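Local atomic coordinates of SAM-dependent methyltransferase (Thiobacillus denitrificans, PDB entry 5EPE), a protein that binds S-adenosyl-L-homocysteine, the spent form of the methyl donor SAM, and probably transfers methyl groups from SAM to an acceptor. Residues P141-P147 / I161-L167; V152-C156 / N233-L238; V119-I123 / I136-E140. All coordinates share one frame; numbering follows the deposited sequence.

Contact 1: residues P141-P147 / I161-L167; sequences PFWRKLP and ISDFLLL
The indole of W143 is clamped on both faces: CB of F164 sits 3.6 Å from the centroid of its five-membered ring, and CD of P147, from its own segment, covers the opposite face. Beyond CB, the F164 ring turns its edge to the six-membered ring of W143 in a T-shaped pair, planes at 68°, while CB of P141 lies over a face of the F164 ring. Here the end of strand 134-143 in the Rossmann-like methyltransferase sheet meets the loop that leads into helix 167-177. At the indole edge NE1 donates to O of I161, 2.9 Å away and exactly in the ring plane, using an in-plane lone pair of that carbonyl. The main chain adds a bond from W143 N to L165 O at 2.8 Å. The F142 side chain has CG between backbone N and carbonyl carbon (chi1 63°), which brings the ring alongside L167, with CD1 of L167 over its centre. OD1 of D163 forms a salt bridge with R175 of a second subunit. Two waters stitch the backbones, one of them donating to W143 O at 2.7 Å and accepting from L167 N.

Contact 2: residues V152-C156 / N233-L238; sequences VAKAC and NTREYL
V152 and N233 bring the end of helix 150-155 close to the last turn of helix 216-237, their CA atoms 5.6 Å apart, and a second close approach pairs C156 with T234. This is helix-to-helix packing in the Rossmann-like methyltransferase fold, at the point where helix 216-237 hands over to strand 238-247. The N233 side chain lies between V152 and A155: its OD1 rests against CA and CG2 of V152, and CB of A155 presses on CG of the amide at 3.5 Å. The amide is held from its own helix, because ND2 donates to O of R229. An alanine in place of N233 would probably cost O of R229 its side-chain amide partner and open a gap beside the methyl of A155. With CG1 of V152 anti to its backbone N (chi1 171°), that methyl reaches the Y237 ring off-centre, 4.1 Å from the centroid, and the two side chains cross at about a right angle. The same ring makes a cation-pi contact with K145. C156, less well ordered, places SG against the backbone of N233 and T234, 4.0 Å from CA of T234. CD2 of L238 approaches CB of C156 at 4.1 Å.

Contact 3: residues V119-I123 / I136-E140; sequences VAGTI and ILMGE
Helix 119-127 and strand 134-143 are the second half of a beta-alpha-beta crossover that starts at strand 104-110 in the Rossmann-like methyltransferase core, the helix lying against one face of the sheet. The short segments run nearly antiparallel, at 155°, with their axes 10.0 Å apart at closest approach. I136, M138 and E140 on the strand point their CA-CB bonds toward the helix. M138, a selenomethionine, fills the middle: the bend at chi2 (-62°) puts SE 3.8 Å from CG2 of T122, and that at chi3 (-68°) turns CE to 3.8 Å from O of V119. Farther back along the same chain, CG packs against CG1 of I123 at 3.9 Å. At one end CD1 of I136 touches CG2 of I123, the two side chains crossing at about a right angle. At the other end E140 slides past V119 in the opposite direction, and CG2 of the valine lies 3.5 Å from the carboxylate carbon CD. OE1 of that carboxylate is hydrogen-bonded to OG of S113. F174 of helix 167-177 packs on V119 and I123. Such a largely apolar layer between a crossover helix and its sheet strand is typical of the three-layer alpha/beta/alpha sandwich of SAM-dependent methyltransferases.

How the contacts relate
Strand 134-143 is the common thread: contact 3 uses its middle, contact 1 its end and the loop beyond, their centres about 17 Å apart. Along the chain contact 3 closes first; contacts 1 and 2 then interlock, since segment 152-156 falls between the two halves of contact 1. Their centres are only about 9 Å apart and they touch directly: K145 NZ forms a salt bridge with E236 OE1 at 3.0 Å. Contact 2 lies about 22 Å from contact 3, centre to centre. Together they run from the helix-covered sheet core to the C-terminal end of strand 134-143, beside which antiparallel strand 238-247 begins. The side chains of P141 and T122, about 11 and 10 Å from bound S-adenosyl-L-homocysteine, do not touch it; the contacts tie helices and loops to the sheet carrying the site.

Contact 1: residues P141-P147 / I161-L167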
ATOM      1  N   PRO A 141     -25.746  13.173 -11.662  1.00 18.17           N
ATOM      2  CA  PRO A 141     -24.753  12.260 -11.122  1.00 17.95           C
ATOM      3  C   PRO A 141     -23.400  12.854 -10.819  1.00 16.67           C
ATOM      4  O   PRO A 141     -23.001  13.940 -11.319  1.00 16.53           O
ATOM      5  CB  PRO A 141     -24.665  11.135 -12.184  1.00 19.60           C
ATOM      6  CG  PRO A 141     -25.140  11.780 -13.464  1.00 20.60           C
ATOM      7  CD  PRO A 141     -25.869  13.050 -13.125  1.00 19.45           C
ATOM      8  N   PHE A 142     -22.697  12.170  -9.918  1.00 15.83           N
ATOM      9  CA  PHE A 142     -21.341  12.524  -9.529  1.00 15.94           C
ATOM     10  C   PHE A 142     -20.673  11.246  -9.028  1.00 16.28           C
ATOM     11  O   PHE A 142     -21.375  10.232  -8.858  1.00 16.90           O
ATOM     12  CB  PHE A 142     -21.355  13.687  -8.507  1.00 15.87           C
ATOM     13  CG  PHE A 142     -22.034  13.362  -7.226  1.00 15.98           C
ATOM     14  CD1 PHE A 142     -21.361  12.775  -6.192  1.00 16.43           C
ATOM     15  CD2 PHE A 142     -23.396  13.589  -7.079  1.00 16.14           C
ATOM     16  CE1 PHE A 142     -21.996  12.415  -5.031  1.00 17.34           C
ATOM     17  CE2 PHE A 142     -24.041  13.265  -5.879  1.00 16.31           C
ATOM     18  CZ  PHE A 142     -23.347  12.651  -4.863  1.00 16.97           C
ATOM     19  N   TRP A 143     -19.354  11.233  -8.808  1.00 16.16           N
ATOM     20  CA  TRP A 143     -18.706  10.048  -8.220  1.00 17.00           C
ATOM     21  C   TRP A 143     -18.868  10.025  -6.694  1.00 16.74           C
ATOM     22  O   TRP A 143     -18.459  10.929  -5.995  1.00 16.36           O
ATOM     23  CB  TRP A 143     -17.212   9.970  -8.587  1.00 18.24           C
ATOM     24  CG  TRP A 143     -16.945   9.782 -10.035  1.00 19.68           C
ATOM     25  CD1 TRP A 143     -16.149  10.597 -10.849  1.00 20.85           C
ATOM     26  CD2 TRP A 143     -17.451   8.752 -10.905  1.00 21.15           C
ATOM     27  NE1 TRP A 143     -16.115  10.090 -12.140  1.00 21.53           N
ATOM     28  CE2 TRP A 143     -16.904   8.978 -12.198  1.00 22.07           C
ATOM     29  CE3 TRP A 143     -18.261   7.624 -10.715  1.00 22.61           C
ATOM     30  CZ2 TRP A 143     -17.225   8.168 -13.305  1.00 24.11           C
ATOM     31  CZ3 TRP A 143     -18.557   6.799 -11.838  1.00 23.43           C
ATOM     32  CH2 TRP A 143     -18.056   7.099 -13.095  1.00 24.53           C
ATOM     33  N   ARG A 144     -19.544   8.991  -6.194  1.00 17.31           N
ATOM     34  CA  ARG A 144     -19.602   8.700  -4.767  1.00 17.88           C
ATOM     35  C   ARG A 144     -18.211   8.285  -4.295  1.00 19.01           C
ATOM     36  O   ARG A 144     -17.812   8.668  -3.219  1.00 19.45           O
ATOM     37  CB  ARG A 144     -20.607   7.542  -4.532  1.00 18.93           C
ATOM     38  CG  ARG A 144     -20.691   7.033  -3.128  1.00 20.89           C
ATOM     39  CD  ARG A 144     -21.763   5.962  -3.001  1.00 21.58           C
ATOM     40  NE  ARG A 144     -21.802   5.497  -1.627  1.00 23.37           N
ATOM     41  CZ  ARG A 144     -21.113   4.505  -1.099  1.00 24.56           C
ATOM     42  NH1 ARG A 144     -20.224   3.772  -1.782  1.00 24.32           N
ATOM     43  NH2 ARG A 144     -21.276   4.289   0.197  1.00 26.70           N
ATOM     44  N   LYS A 145     -17.526   7.516  -5.113  1.00 26.79           N
ATOM     45  CA  LYS A 145     -16.080   7.376  -5.009  1.00 28.41           C
ATOM     46  C   LYS A 145     -15.513   7.139  -6.345  1.00 27.25           C
ATOM     47  O   LYS A 145     -16.183   6.760  -7.260  1.00 26.33           O
ATOM     48  CB  LYS A 145     -15.668   6.275  -4.023  1.00 31.88           C
ATOM     49  CG  LYS A 145     -16.078   4.926  -4.393  1.00 33.53           C
ATOM     50  CD  LYS A 145     -16.060   4.042  -3.132  1.00 38.29           C
ATOM     51  CE  LYS A 145     -16.150   2.596  -3.529  1.00 41.22           C
ATOM     52  NZ  LYS A 145     -16.553   1.764  -2.353  1.00 46.05           N
ATOM     53  N   LEU A 146     -14.233   7.339  -6.443  1.00 28.79           N
ATOM     54  CA  LEU A 146     -13.582   7.403  -7.698  1.00 30.65           C
ATOM     55  C   LEU A 146     -13.417   5.990  -8.241  1.00 32.90           C
ATOM     56  O   LEU A 146     -12.925   5.145  -7.536  1.00 34.63           O
ATOM     57  CB  LEU A 146     -12.236   8.112  -7.520  1.00 33.50           C
ATOM     58  CG  LEU A 146     -11.697   8.782  -8.753  1.00 34.85           C
ATOM     59  CD1 LEU A 146     -12.610   9.926  -9.225  1.00 33.28           C
ATOM     60  CD2 LEU A 146     -10.323   9.317  -8.428  1.00 38.26           C
ATOM     61  N   PRO A 147     -13.893   5.720  -9.457  1.00 33.61           N
ATOM     62  CA  PRO A 147     -13.687   4.370  -9.957  1.00 37.69           C
ATOM     63  C   PRO A 147     -12.206   4.148 -10.166  1.00 42.79           C
ATOM     64  O   PRO A 147     -11.449   5.099 -10.397  1.00 41.24           O
ATOM     65  CB  PRO A 147     -14.437   4.312 -11.289  1.00 36.53           C
ATOM     66  CG  PRO A 147     -15.181   5.585 -11.396  1.00 34.50           C
ATOM     67  CD  PRO A 147     -14.665   6.561 -10.369  1.00 33.25           C
ATOM     68  N   ILE A 161     -13.851   8.546 -16.906  1.00 26.91           N
ATOM     69  CA  ILE A 161     -13.917   8.975 -15.512  1.00 25.91           C
ATOM     70  C   ILE A 161     -14.124  10.484 -15.426  1.00 23.24           C
ATOM     71  O   ILE A 161     -14.857  10.917 -14.588  1.00 21.76           O
ATOM     72  CB  ILE A 161     -12.701   8.495 -14.703  1.00 27.69           C
ATOM     73  CG1 ILE A 161     -12.841   6.993 -14.493  1.00 30.29           C
ATOM     74  CG2 ILE A 161     -12.630   9.120 -13.305  1.00 27.24           C
ATOM     75  CD1 ILE A 161     -11.637   6.344 -13.829  1.00 33.05           C
ATOM     76  N   SER A 162     -13.489  11.250 -16.329  1.00 22.79           N
ATOM     77  CA  SER A 162     -13.614  12.704 -16.315  1.00 22.70           C
ATOM     78  C   SER A 162     -15.037  13.237 -16.598  1.00 23.08           C
ATOM     79  O   SER A 162     -15.253  14.444 -16.423  1.00 22.79           O
ATOM     80  CB  SER A 162     -12.579  13.329 -17.271  1.00 23.31           C
ATOM     81  OG  SER A 162     -12.708  12.834 -18.580  1.00 24.26           O
ATOM     82  N   ASP A 163     -16.004  12.372 -16.996  1.00 23.06           N
ATOM     83  CA  ASP A 163     -17.400  12.803 -17.223  1.00 23.40           C
ATOM     84  C   ASP A 163     -18.056  13.270 -15.946  1.00 21.57           C
ATOM     85  O   ASP A 163     -18.940  14.109 -16.003  1.00 21.82           O
ATOM     86  CB  ASP A 163     -18.292  11.726 -17.871  1.00 25.17           C
ATOM     87  CG  ASP A 163     -18.122  11.645 -19.371  1.00 28.55           C
ATOM     88  OD1 ASP A 163     -17.930  12.682 -20.018  1.00 31.18           O
ATOM     89  OD2 ASP A 163     -18.114  10.533 -19.926  1.00 33.07           O
ATOM     90  N   PHE A 164     -17.634  12.739 -14.801  1.00 20.13           N
ATOM     91  CA  PHE A 164     -18.198  13.085 -13.485  1.00 19.44           C
ATOM     92  C   PHE A 164     -17.089  13.486 -12.547  1.00 18.05           C
ATOM     93  O   PHE A 164     -15.910  13.253 -12.835  1.00 18.59           O
ATOM     94  CB  PHE A 164     -19.010  11.931 -12.841  1.00 20.15           C
ATOM     95  CG  PHE A 164     -20.139  11.406 -13.717  1.00 21.81           C
ATOM     96  CD1 PHE A 164     -20.981  12.267 -14.403  1.00 22.91           C
ATOM     97  CD2 PHE A 164     -20.344  10.055 -13.855  1.00 24.13           C
ATOM     98  CE1 PHE A 164     -21.981  11.799 -15.281  1.00 23.96           C
ATOM     99  CE2 PHE A 164     -21.380   9.579 -14.710  1.00 24.94           C
ATOM    100  CZ  PHE A 164     -22.150  10.449 -15.422  1.00 24.61           C
ATOM    101  N   LEU A 165     -17.476  14.120 -11.456  1.00 16.83           N
ATOM    102  CA  LEU A 165     -16.536  14.590 -10.421  1.00 16.55           C
ATOM    103  C   LEU A 165     -16.950  14.045  -9.072  1.00 16.28           C
ATOM    104  O   LEU A 165     -18.136  13.791  -8.830  1.00 15.34           O
ATOM    105  CB  LEU A 165     -16.585  16.125 -10.377  1.00 16.72           C
ATOM    106  CG  LEU A 165     -16.167  16.847 -11.674  1.00 16.83           C
ATOM    107  CD1 LEU A 165     -16.324  18.337 -11.588  1.00 17.15           C
ATOM    108  CD2 LEU A 165     -14.705  16.556 -11.964  1.00 17.91           C
ATOM    109  N   LEU A 166     -15.989  13.919  -8.157  1.00 16.24           N
ATOM    110  CA  LEU A 166     -16.316  13.648  -6.773  1.00 16.19           C
ATOM    111  C   LEU A 166     -17.137  14.828  -6.226  1.00 15.77           C
ATOM    112  O   LEU A 166     -17.055  15.951  -6.750  1.00 14.92           O
ATOM    113  CB  LEU A 166     -15.033  13.446  -5.915  1.00 16.72           C
ATOM    114  CG  LEU A 166     -14.293  12.156  -6.288  1.00 18.05           C
ATOM    115  CD1 LEU A 166     -12.861  12.315  -5.795  1.00 20.28           C
ATOM    116  CD2 LEU A 166     -14.893  10.948  -5.601  1.00 18.00           C
ATOM    117  N   LEU A 167     -17.946  14.571  -5.198  1.00 15.39           N
ATOM    118  CA  LEU A 167     -18.859  15.619  -4.684  1.00 15.51           C
ATOM    119  C   LEU A 167     -18.231  17.001  -4.375  1.00 15.66           C
ATOM    120  O   LEU A 167     -18.775  18.017  -4.787  1.00 15.65           O
ATOM    121  CB  LEU A 167     -19.572  15.091  -3.428  1.00 15.88           C
ATOM    122  CG  LEU A 167     -20.666  16.026  -2.856  1.00 15.46           C
ATOM    123  CD1 LEU A 167     -21.798  16.295  -3.854  1.00 16.01           C
ATOM    124  CD2 LEU A 167     -21.267  15.440  -1.587  1.00 16.20           C
TER
HETATM  125  O   HOH W   1     -20.289  14.979 -11.763  1.00 18.53           O
HETATM  126  O   HOH W   2     -18.137  12.115  -3.638  1.00 16.62           O

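Contact 2: residues V152-C156 / N233-L238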
ATOM      1  N   VAL A 152     -15.336   0.741 -15.103  1.00 51.48           N
ATOM      2  CA  VAL A 152     -16.436   1.025 -14.122  1.00 48.22           C
ATOM      3  C   VAL A 152     -17.286   2.265 -14.605  1.00 44.83           C
ATOM      4  O   VAL A 152     -18.547   2.277 -14.532  1.00 42.00           O
ATOM      5  CB  VAL A 152     -15.895   1.275 -12.669  1.00 47.55           C
ATOM      6  CG1 VAL A 152     -17.026   1.785 -11.753  1.00 45.56           C
ATOM      7  CG2 VAL A 152     -15.165   0.038 -12.103  1.00 50.27           C
ATOM      8  N   ALA A 153     -16.573   3.274 -15.123  1.00 43.97           N
ATOM      9  CA  ALA A 153     -17.215   4.488 -15.694  1.00 43.36           C
ATOM     10  C   ALA A 153     -18.165   4.146 -16.855  1.00 45.42           C
ATOM     11  O   ALA A 153     -19.343   4.560 -16.847  1.00 45.73           O
ATOM     12  CB  ALA A 153     -16.183   5.524 -16.104  1.00 43.73           C
ATOM     13  N   LYS A 154     -17.690   3.333 -17.789  1.00 46.28           N
ATOM     14  CA  LYS A 154     -18.528   2.871 -18.905  1.00 50.24           C
ATOM     15  C   LYS A 154     -19.694   1.941 -18.470  1.00 51.20           C
ATOM     16  O   LYS A 154     -20.737   1.891 -19.117  1.00 51.05           O
ATOM     17  CB  LYS A 154     -17.665   2.180 -19.944  1.00 52.89           C
ATOM     18  CG  LYS A 154     -16.604   3.091 -20.572  1.00 54.75           C
ATOM     19  CD  LYS A 154     -15.871   2.298 -21.646  1.00 59.10           C
ATOM     20  CE  LYS A 154     -14.604   2.990 -22.115  1.00 60.85           C
ATOM     21  NZ  LYS A 154     -14.920   4.336 -22.658  1.00 61.04           N
ATOM     22  N   ALA A 155     -19.518   1.231 -17.359  1.00 51.19           N
ATOM     23  CA  ALA A 155     -20.594   0.442 -16.791  1.00 54.44           C
ATOM     24  C   ALA A 155     -21.611   1.293 -16.011  1.00 56.18           C
ATOM     25  O   ALA A 155     -22.664   0.787 -15.654  1.00 58.05           O
ATOM     26  CB  ALA A 155     -20.021  -0.637 -15.890  1.00 55.53           C
ATOM     27  N   CYS A 156     -21.250   2.552 -15.707  1.00 57.76           N
ATOM     28  CA  CYS A 156     -22.125   3.573 -15.092  1.00 60.10           C
ATOM     29  C   CYS A 156     -22.700   4.577 -16.149  1.00 61.60           C
ATOM     30  O   CYS A 156     -23.135   5.662 -15.795  1.00 65.85           O
ATOM     31  CB  CYS A 156     -21.336   4.342 -13.986  1.00 58.47           C
ATOM     32  SG  CYS A 156     -20.856   3.409 -12.474  1.00 56.96           S
ATOM     33  N   ASN A 233     -20.795  -1.966  -9.971  1.00 23.75           N
ATOM     34  CA  ASN A 233     -20.425  -0.655 -10.529  1.00 25.14           C
ATOM     35  C   ASN A 233     -21.246   0.475  -9.867  1.00 25.98           C
ATOM     36  O   ASN A 233     -20.772   1.138  -8.964  1.00 30.65           O
ATOM     37  CB  ASN A 233     -20.569  -0.715 -12.057  1.00 26.20           C
ATOM     38  CG  ASN A 233     -19.661  -1.790 -12.657  1.00 26.78           C
ATOM     39  OD1 ASN A 233     -18.466  -1.674 -12.574  1.00 29.90           O
ATOM     40  ND2 ASN A 233     -20.213  -2.857 -13.120  1.00 26.48           N
ATOM     41  N   THR A 234     -22.498   0.609 -10.196  1.00 24.41           N
ATOM     42  CA  THR A 234     -23.249   1.757  -9.789  1.00 23.02           C
ATOM     43  C   THR A 234     -23.334   1.881  -8.280  1.00 21.43           C
ATOM     44  O   THR A 234     -23.149   3.002  -7.742  1.00 20.03           O
ATOM     45  CB  THR A 234     -24.639   1.656 -10.398  1.00 24.56           C
ATOM     46  OG1 THR A 234     -24.462   1.485 -11.811  1.00 26.21           O
ATOM     47  CG2 THR A 234     -25.523   2.849 -10.119  1.00 24.02           C
ATOM     48  N   ARG A 235     -23.723   0.796  -7.588  1.00 19.77           N
ATOM     49  CA  ARG A 235     -24.118   0.933  -6.183  1.00 18.90           C
ATOM     50  C   ARG A 235     -23.009   1.513  -5.312  1.00 18.79           C
ATOM     51  O   ARG A 235     -23.263   2.276  -4.408  1.00 18.47           O
ATOM     52  CB  ARG A 235     -24.609  -0.410  -5.642  1.00 18.47           C
ATOM     53  CG  ARG A 235     -25.391  -0.290  -4.368  1.00 17.79           C
ATOM     54  CD  ARG A 235     -25.949  -1.627  -3.911  1.00 18.32           C
ATOM     55  NE  ARG A 235     -26.992  -1.413  -2.916  1.00 17.73           N
ATOM     56  CZ  ARG A 235     -26.785  -1.256  -1.612  1.00 17.52           C
ATOM     57  NH1 ARG A 235     -25.611  -1.405  -1.097  1.00 16.72           N
ATOM     58  NH2 ARG A 235     -27.837  -0.946  -0.793  1.00 17.47           N
ATOM     59  N   GLU A 236     -21.767   1.146  -5.577  1.00 19.50           N
ATOM     60  CA  GLU A 236     -20.634   1.602  -4.827  1.00 21.74           C
ATOM     61  C   GLU A 236     -20.025   2.917  -5.322  1.00 20.43           C
ATOM     62  O   GLU A 236     -19.551   3.685  -4.541  1.00 20.24           O
ATOM     63  CB  GLU A 236     -19.574   0.475  -4.852  1.00 26.54           C
ATOM     64  CG  GLU A 236     -19.994  -0.740  -3.948  1.00 30.32           C
ATOM     65  CD  GLU A 236     -20.093  -0.313  -2.480  1.00 34.32           C
ATOM     66  OE1 GLU A 236     -19.160   0.386  -2.022  1.00 45.76           O
ATOM     67  OE2 GLU A 236     -21.109  -0.555  -1.778  1.00 33.53           O
ATOM     68  N   TYR A 237     -20.071   3.162  -6.623  1.00 18.84           N
ATOM     69  CA  TYR A 237     -19.321   4.254  -7.233  1.00 19.15           C
ATOM     70  C   TYR A 237     -20.131   5.470  -7.677  1.00 18.04           C
ATOM     71  O   TYR A 237     -19.563   6.578  -7.712  1.00 17.78           O
ATOM     72  CB  TYR A 237     -18.566   3.702  -8.455  1.00 20.19           C
ATOM     73  CG  TYR A 237     -17.506   2.768  -8.056  1.00 21.94           C
ATOM     74  CD1 TYR A 237     -16.284   3.234  -7.551  1.00 23.49           C
ATOM     75  CD2 TYR A 237     -17.708   1.374  -8.165  1.00 23.46           C
ATOM     76  CE1 TYR A 237     -15.280   2.358  -7.156  1.00 24.89           C
ATOM     77  CE2 TYR A 237     -16.731   0.481  -7.753  1.00 25.62           C
ATOM     78  CZ  TYR A 237     -15.523   0.977  -7.279  1.00 27.23           C
ATOM     79  OH  TYR A 237     -14.553   0.099  -6.928  1.00 30.48           O
ATOM     80  N   LEU A 238     -21.406   5.275  -8.023  1.00 17.15           N
ATOM     81  CA  LEU A 238     -22.137   6.362  -8.636  1.00 17.56           C
ATOM     82  C   LEU A 238     -23.006   7.097  -7.619  1.00 17.27           C
ATOM     83  O   LEU A 238     -23.886   6.493  -6.994  1.00 17.31           O
ATOM     84  CB  LEU A 238     -22.961   5.929  -9.852  1.00 18.56           C
ATOM     85  CG  LEU A 238     -23.414   7.056 -10.845  1.00 20.10           C
ATOM     86  CD1 LEU A 238     -22.268   7.882 -11.457  1.00 20.44           C
ATOM     87  CD2 LEU A 238     -24.261   6.461 -12.009  1.00 21.33           C
TER

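Contact 3: residues V119-I123 / I136-E140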
ATOM      1  N   VAL A 119     -25.036  20.442 -18.188  1.00 26.52           N
ATOM      2  CA  VAL A 119     -25.376  21.137 -16.955  1.00 26.61           C
ATOM      3  C   VAL A 119     -25.370  22.649 -17.121  1.00 25.93           C
ATOM      4  O   VAL A 119     -26.372  23.282 -16.898  1.00 25.15           O
ATOM      5  CB  VAL A 119     -24.448  20.718 -15.819  1.00 27.06           C
ATOM      6  CG1 VAL A 119     -24.709  21.568 -14.572  1.00 27.07           C
ATOM      7  CG2 VAL A 119     -24.650  19.230 -15.506  1.00 26.68           C
ATOM      8  N   ALA A 120     -24.275  23.218 -17.656  1.00 26.24           N
ATOM      9  CA  ALA A 120     -24.169  24.662 -17.811  1.00 26.52           C
ATOM     10  C   ALA A 120     -25.183  25.203 -18.749  1.00 26.34           C
ATOM     11  O   ALA A 120     -25.809  26.250 -18.474  1.00 26.49           O
ATOM     12  CB  ALA A 120     -22.793  25.054 -18.281  1.00 28.33           C
ATOM     13  N   GLY A 121     -25.387  24.505 -19.871  1.00 26.40           N
ATOM     14  CA  GLY A 121     -26.381  24.955 -20.836  1.00 26.30           C
ATOM     15  C   GLY A 121     -27.783  24.964 -20.252  1.00 25.62           C
ATOM     16  O   GLY A 121     -28.616  25.897 -20.501  1.00 26.78           O
ATOM     17  N   THR A 122     -28.082  23.913 -19.493  1.00 24.90           N
ATOM     18  CA  THR A 122     -29.402  23.783 -18.889  1.00 24.34           C
ATOM     19  C   THR A 122     -29.648  24.850 -17.833  1.00 24.14           C
ATOM     20  O   THR A 122     -30.734  25.410 -17.772  1.00 23.89           O
ATOM     21  CB  THR A 122     -29.590  22.375 -18.329  1.00 24.48           C
ATOM     22  OG1 THR A 122     -29.524  21.432 -19.404  1.00 25.23           O
ATOM     23  CG2 THR A 122     -30.965  22.222 -17.691  1.00 24.62           C
ATOM     24  N   ILE A 123     -28.656  25.115 -16.982  1.00 23.06           N
ATOM     25  CA  ILE A 123     -28.753  26.199 -16.029  1.00 24.40           C
ATOM     26  C   ILE A 123     -29.059  27.518 -16.758  1.00 25.46           C
ATOM     27  O   ILE A 123     -29.925  28.280 -16.344  1.00 25.58           O
ATOM     28  CB  ILE A 123     -27.455  26.332 -15.162  1.00 24.47           C
ATOM     29  CG1 ILE A 123     -27.343  25.149 -14.187  1.00 23.47           C
ATOM     30  CG2 ILE A 123     -27.459  27.653 -14.403  1.00 25.75           C
ATOM     31  CD1 ILE A 123     -25.979  24.969 -13.482  1.00 23.32           C
ATOM     32  N   ILE A 136     -32.851  27.512  -8.943  1.00 22.19           N
ATOM     33  CA  ILE A 136     -32.692  26.546 -10.036  1.00 21.69           C
ATOM     34  C   ILE A 136     -32.352  25.183  -9.378  1.00 21.49           C
ATOM     35  O   ILE A 136     -31.501  25.135  -8.466  1.00 20.32           O
ATOM     36  CB  ILE A 136     -31.574  26.973 -11.020  1.00 22.27           C
ATOM     37  CG1 ILE A 136     -32.018  28.259 -11.736  1.00 24.62           C
ATOM     38  CG2 ILE A 136     -31.185  25.838 -11.968  1.00 21.98           C
ATOM     39  CD1 ILE A 136     -30.966  29.002 -12.553  1.00 25.32           C
ATOM     40  N   LEU A 137     -33.020  24.134  -9.850  1.00 21.25           N
ATOM     41  CA  LEU A 137     -32.811  22.743  -9.384  1.00 22.21           C
ATOM     42  C   LEU A 137     -32.221  21.906 -10.481  1.00 20.76           C
ATOM     43  O   LEU A 137     -32.782  21.847 -11.571  1.00 20.51           O
ATOM     44  CB  LEU A 137     -34.100  22.059  -8.978  1.00 23.18           C
ATOM     45  CG  LEU A 137     -34.897  22.533  -7.833  1.00 25.19           C
ATOM     46  CD1 LEU A 137     -36.012  21.508  -7.545  1.00 25.75           C
ATOM     47  CD2 LEU A 137     -34.021  22.669  -6.592  1.00 26.82           C
HETATM   48  N   MSE A 138     -31.089  21.279 -10.179  1.00 19.62           N
HETATM   49  CA  MSE A 138     -30.411  20.360 -11.114  1.00 19.78           C
HETATM   50  C   MSE A 138     -30.233  19.022 -10.439  1.00 19.00           C
HETATM   51  O   MSE A 138     -29.652  18.941  -9.358  1.00 19.08           O
HETATM   52  CB  MSE A 138     -29.028  20.916 -11.469  1.00 20.56           C
HETATM   53  CG  MSE A 138     -29.080  22.270 -12.226  1.00 23.05           C
HETATM   54 SE   MSE A 138     -30.007  22.094 -13.986  1.00 26.13          SE
HETATM   55  CE  MSE A 138     -28.680  21.000 -14.850  1.00 24.41           C
ATOM     56  N   GLY A 139     -30.721  17.969 -11.075  1.00 18.12           N
ATOM     57  CA  GLY A 139     -30.621  16.596 -10.597  1.00 17.44           C
ATOM     58  C   GLY A 139     -29.528  15.951 -11.473  1.00 18.40           C
ATOM     59  O   GLY A 139     -29.663  15.866 -12.704  1.00 17.60           O
ATOM     60  N   GLU A 140     -28.423  15.529 -10.837  1.00 17.71           N
ATOM     61  CA  GLU A 140     -27.227  15.130 -11.588  1.00 19.12           C
ATOM     62  C   GLU A 140     -26.408  14.052 -10.866  1.00 17.93           C
ATOM     63  O   GLU A 140     -26.325  14.075  -9.625  1.00 16.18           O
ATOM     64  CB  GLU A 140     -26.303  16.347 -11.830  1.00 20.90           C
ATOM     65  CG  GLU A 140     -26.832  17.427 -12.784  1.00 23.09           C
ATOM     66  CD  GLU A 140     -26.892  16.914 -14.202  1.00 25.78           C
ATOM     67  OE1 GLU A 140     -27.797  17.370 -14.953  1.00 28.49           O
ATOM     68  OE2 GLU A 140     -26.011  16.094 -14.585  1.00 26.30           O
TER